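PDB 2I9F: nucleocapsid from Equine arteritis virus, which forms the capsid of the virus through its dimerising C-terminal domain, the part described here, and probably binds and packages the viral RNA. Local coordinates for residues L17-E21 with I59-V63. Residues are numbered along the deposited sequence.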
ATOM      1  N   LEU A  17       1.180 -20.972   3.049  1.00 21.94           N
ATOM      2  CA  LEU A  17       2.471 -20.488   2.495  1.00 23.49           C
ATOM      3  C   LEU A  17       3.622 -21.168   3.133  1.00 23.48           C
ATOM      4  O   LEU A  17       3.542 -21.514   4.293  1.00 24.17           O
ATOM      5  CB  LEU A  17       2.648 -18.973   2.700  1.00 24.43           C
ATOM      6  CG  LEU A  17       1.658 -18.029   2.030  1.00 24.80           C
ATOM      7  CD1 LEU A  17       1.929 -16.631   2.547  1.00 28.27           C
ATOM      8  CD2 LEU A  17       1.709 -18.096   0.475  1.00 24.93           C
ATOM      9  N   ASN A  18       4.705 -21.359   2.399  1.00 23.65           N
ATOM     10  CA  ASN A  18       5.851 -22.039   2.998  1.00 24.16           C
ATOM     11  C   ASN A  18       6.781 -21.085   3.754  1.00 23.43           C
ATOM     12  O   ASN A  18       6.532 -19.882   3.780  1.00 23.13           O
ATOM     13  CB  ASN A  18       6.581 -22.951   1.981  1.00 23.67           C
ATOM     14  CG  ASN A  18       7.163 -22.191   0.808  1.00 25.01           C
ATOM     15  OD1 ASN A  18       7.050 -22.632  -0.349  1.00 28.10           O
ATOM     16  ND2 ASN A  18       7.824 -21.103   1.082  1.00 18.81           N
ATOM     17  N   GLN A  19       7.847 -21.589   4.365  1.00 21.58           N
ATOM     18  CA  GLN A  19       8.702 -20.699   5.169  1.00 22.37           C
ATOM     19  C   GLN A  19       9.340 -19.558   4.361  1.00 21.86           C
ATOM     20  O   GLN A  19       9.423 -18.414   4.827  1.00 22.13           O
ATOM     21  CB  GLN A  19       9.783 -21.479   5.921  1.00 22.33           C
ATOM     22  CG  GLN A  19      10.393 -20.663   7.061  1.00 24.94           C
ATOM     23  CD  GLN A  19      11.878 -20.342   6.861  1.00 29.95           C
ATOM     24  OE1 GLN A  19      12.277 -19.714   5.864  1.00 31.57           O
ATOM     25  NE2 GLN A  19      12.711 -20.771   7.826  1.00 31.79           N
ATOM     26  N   GLN A  20       9.803 -19.902   3.165  1.00 20.83           N
ATOM     27  CA  GLN A  20      10.452 -18.954   2.293  1.00 21.09           C
ATOM     28  C   GLN A  20       9.474 -17.891   1.874  1.00 18.69           C
ATOM     29  O   GLN A  20       9.821 -16.724   1.831  1.00 19.55           O
ATOM     30  CB  GLN A  20      11.043 -19.652   1.052  1.00 21.49           C
ATOM     31  CG  GLN A  20      11.659 -18.643   0.077  1.00 25.78           C
ATOM     32  CD  GLN A  20      12.028 -19.178  -1.299  1.00 33.78           C
ATOM     33  OE1 GLN A  20      12.147 -20.401  -1.537  1.00 35.56           O
ATOM     34  NE2 GLN A  20      12.256 -18.244  -2.224  1.00 37.04           N
ATOM     35  N   GLU A  21       8.252 -18.302   1.540  1.00 17.52           N
ATOM     36  CA  GLU A  21       7.199 -17.375   1.137  1.00 16.57           C
ATOM     37  C   GLU A  21       6.862 -16.442   2.300  1.00 15.68           C
ATOM     38  O   GLU A  21       6.775 -15.229   2.122  1.00 14.73           O
ATOM     39  CB  GLU A  21       5.958 -18.136   0.671  1.00 15.38           C
ATOM     40  CG  GLU A  21       6.246 -18.849  -0.659  1.00 21.18           C
ATOM     41  CD  GLU A  21       5.188 -19.863  -1.046  1.00 24.82           C
ATOM     42  OE1 GLU A  21       4.501 -20.397  -0.154  1.00 20.33           O
ATOM     43  OE2 GLU A  21       5.047 -20.116  -2.267  1.00 27.73           O
ATOM     44  N   ILE A  59       4.564 -15.913  -5.399  1.00 22.25           N
ATOM     45  CA  ILE A  59       3.609 -15.920  -4.269  1.00 23.44           C
ATOM     46  C   ILE A  59       2.200 -15.548  -4.732  1.00 24.52           C
ATOM     47  O   ILE A  59       1.222 -16.172  -4.317  1.00 22.72           O
ATOM     48  CB  ILE A  59       4.090 -15.012  -3.124  1.00 23.47           C
ATOM     49  CG1 ILE A  59       5.386 -15.604  -2.570  1.00 23.58           C
ATOM     50  CG2 ILE A  59       2.984 -14.915  -1.950  1.00 22.73           C
ATOM     51  CD1 ILE A  59       6.220 -14.628  -1.798  1.00 26.23           C
ATOM     52  N   GLN A  60       2.107 -14.514  -5.578  1.00 25.72           N
ATOM     53  CA  GLN A  60       0.855 -14.177  -6.234  1.00 27.57           C
ATOM     54  C   GLN A  60       0.126 -15.387  -6.888  1.00 29.48           C
ATOM     55  O   GLN A  60      -1.078 -15.587  -6.646  1.00 29.41           O
ATOM     56  CB  GLN A  60       1.079 -13.068  -7.254  1.00 27.39           C
ATOM     57  CG  GLN A  60      -0.178 -12.757  -8.004  1.00 28.40           C
ATOM     58  CD  GLN A  60      -1.252 -12.086  -7.166  1.00 31.90           C
ATOM     59  OE1 GLN A  60      -2.208 -11.548  -7.722  1.00 34.11           O
ATOM     60  NE2 GLN A  60      -1.116 -12.117  -5.828  1.00 33.42           N
ATOM     61  N   ARG A  61       0.836 -16.161  -7.714  1.00 31.47           N
ATOM     62  CA  ARG A  61       0.355 -17.472  -8.216  1.00 34.13           C
ATOM     63  C   ARG A  61      -0.355 -18.336  -7.152  1.00 35.03           C
ATOM     64  O   ARG A  61      -1.434 -18.860  -7.399  1.00 35.92           O
ATOM     65  CB  ARG A  61       1.527 -18.283  -8.796  1.00 34.40           C
ATOM     66  CG  ARG A  61       2.079 -17.805 -10.133  1.00 36.00           C
ATOM     67  CD  ARG A  61       3.057 -18.851 -10.740  1.00 39.64           C
ATOM     68  NE  ARG A  61       4.475 -18.457 -10.635  1.00 43.16           N
ATOM     69  CZ  ARG A  61       5.203 -17.940 -11.630  1.00 42.85           C
ATOM     70  NH1 ARG A  61       4.653 -17.745 -12.820  1.00 43.58           N
ATOM     71  NH2 ARG A  61       6.485 -17.611 -11.445  1.00 43.28           N
ATOM     72  N   LYS A  62       0.265 -18.491  -5.980  1.00 36.73           N
ATOM     73  CA  LYS A  62      -0.332 -19.218  -4.834  1.00 38.74           C
ATOM     74  C   LYS A  62      -1.538 -18.508  -4.199  1.00 39.18           C
ATOM     75  O   LYS A  62      -2.549 -19.135  -3.913  1.00 38.93           O
ATOM     76  CB  LYS A  62       0.712 -19.484  -3.736  1.00 39.29           C
ATOM     77  CG  LYS A  62       2.039 -20.031  -4.221  1.00 39.90           C
ATOM     78  CD  LYS A  62       1.980 -21.512  -4.458  1.00 43.58           C
ATOM     79  CE  LYS A  62       3.360 -22.056  -4.813  1.00 45.17           C
ATOM     80  NZ  LYS A  62       4.203 -22.308  -3.602  1.00 44.93           N
ATOM     81  N   VAL A  63      -1.440 -17.208  -3.963  1.00 39.47           N
ATOM     82  CA  VAL A  63      -2.540 -16.501  -3.285  1.00 40.62           C
ATOM     83  C   VAL A  63      -3.658 -16.008  -4.208  1.00 40.99           C
ATOM     84  O   VAL A  63      -4.698 -15.546  -3.727  1.00 41.84           O
ATOM     85  CB  VAL A  63      -2.044 -15.324  -2.365  1.00 40.79           C
ATOM     86  CG1 VAL A  63      -1.401 -15.872  -1.069  1.00 41.02           C
ATOM     87  CG2 VAL A  63      -1.104 -14.385  -3.104  1.00 39.41           C
TER
HETATM   88  O   HOH W   1       2.982 -22.340  -0.669  1.00 37.71           O
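Charge and hydrogen bonding tie the start of helix 19-34 to the short C-terminal helix 57-63. Glu-21, in the first turn of the long helix, splits its carboxylate between two jobs. Lys-62 NZ donates a hydrogen bond of 2.7 Å to Glu-21 OE2, forming a salt bridge. Glu-21 OE1 turns back to accept a hydrogen bond from the backbone N of Asn-18, also 2.7 Å and nearly linear. Because Asn-18 is the N-cap and Glu-21 the third helical residue, that second bond is the N3-to-N-cap half of a capping box, so the same side chain secures the N-cap residue of its own helix and reaches across to the other. Water 1 closes a small ring over the ion pair, donating to Glu-21 OE1 at 2.5 Å and accepting from Lys-62 NZ at 3.2 Å.

Beside these polar groups the contact turns apolar. CD2 of Leu-17 rests on CG2 of Ile-59 (4.2 Å) and CG1 of Val-63 (4.1 Å), which stand one helical turn apart and so offer one face. The aliphatic part of Glu-21 joins in, its CG lying 3.9 Å from CG1 of Ile-59, where the backbones come close: the two CA atoms of Glu-21 and Ile-59 are 6.7 Å apart. Leu-25 extends this patch along the long helix, and Val-63 also packs on Leu-47 of a second subunit.

The chain thus runs from helix 19-34 through the 39-53 hairpin to its last helix, a helix-hairpin-helix order with the terminal helix packed against the start of helix 19-34, in the capsid-forming domain of the arterivirus nucleocapsid protein.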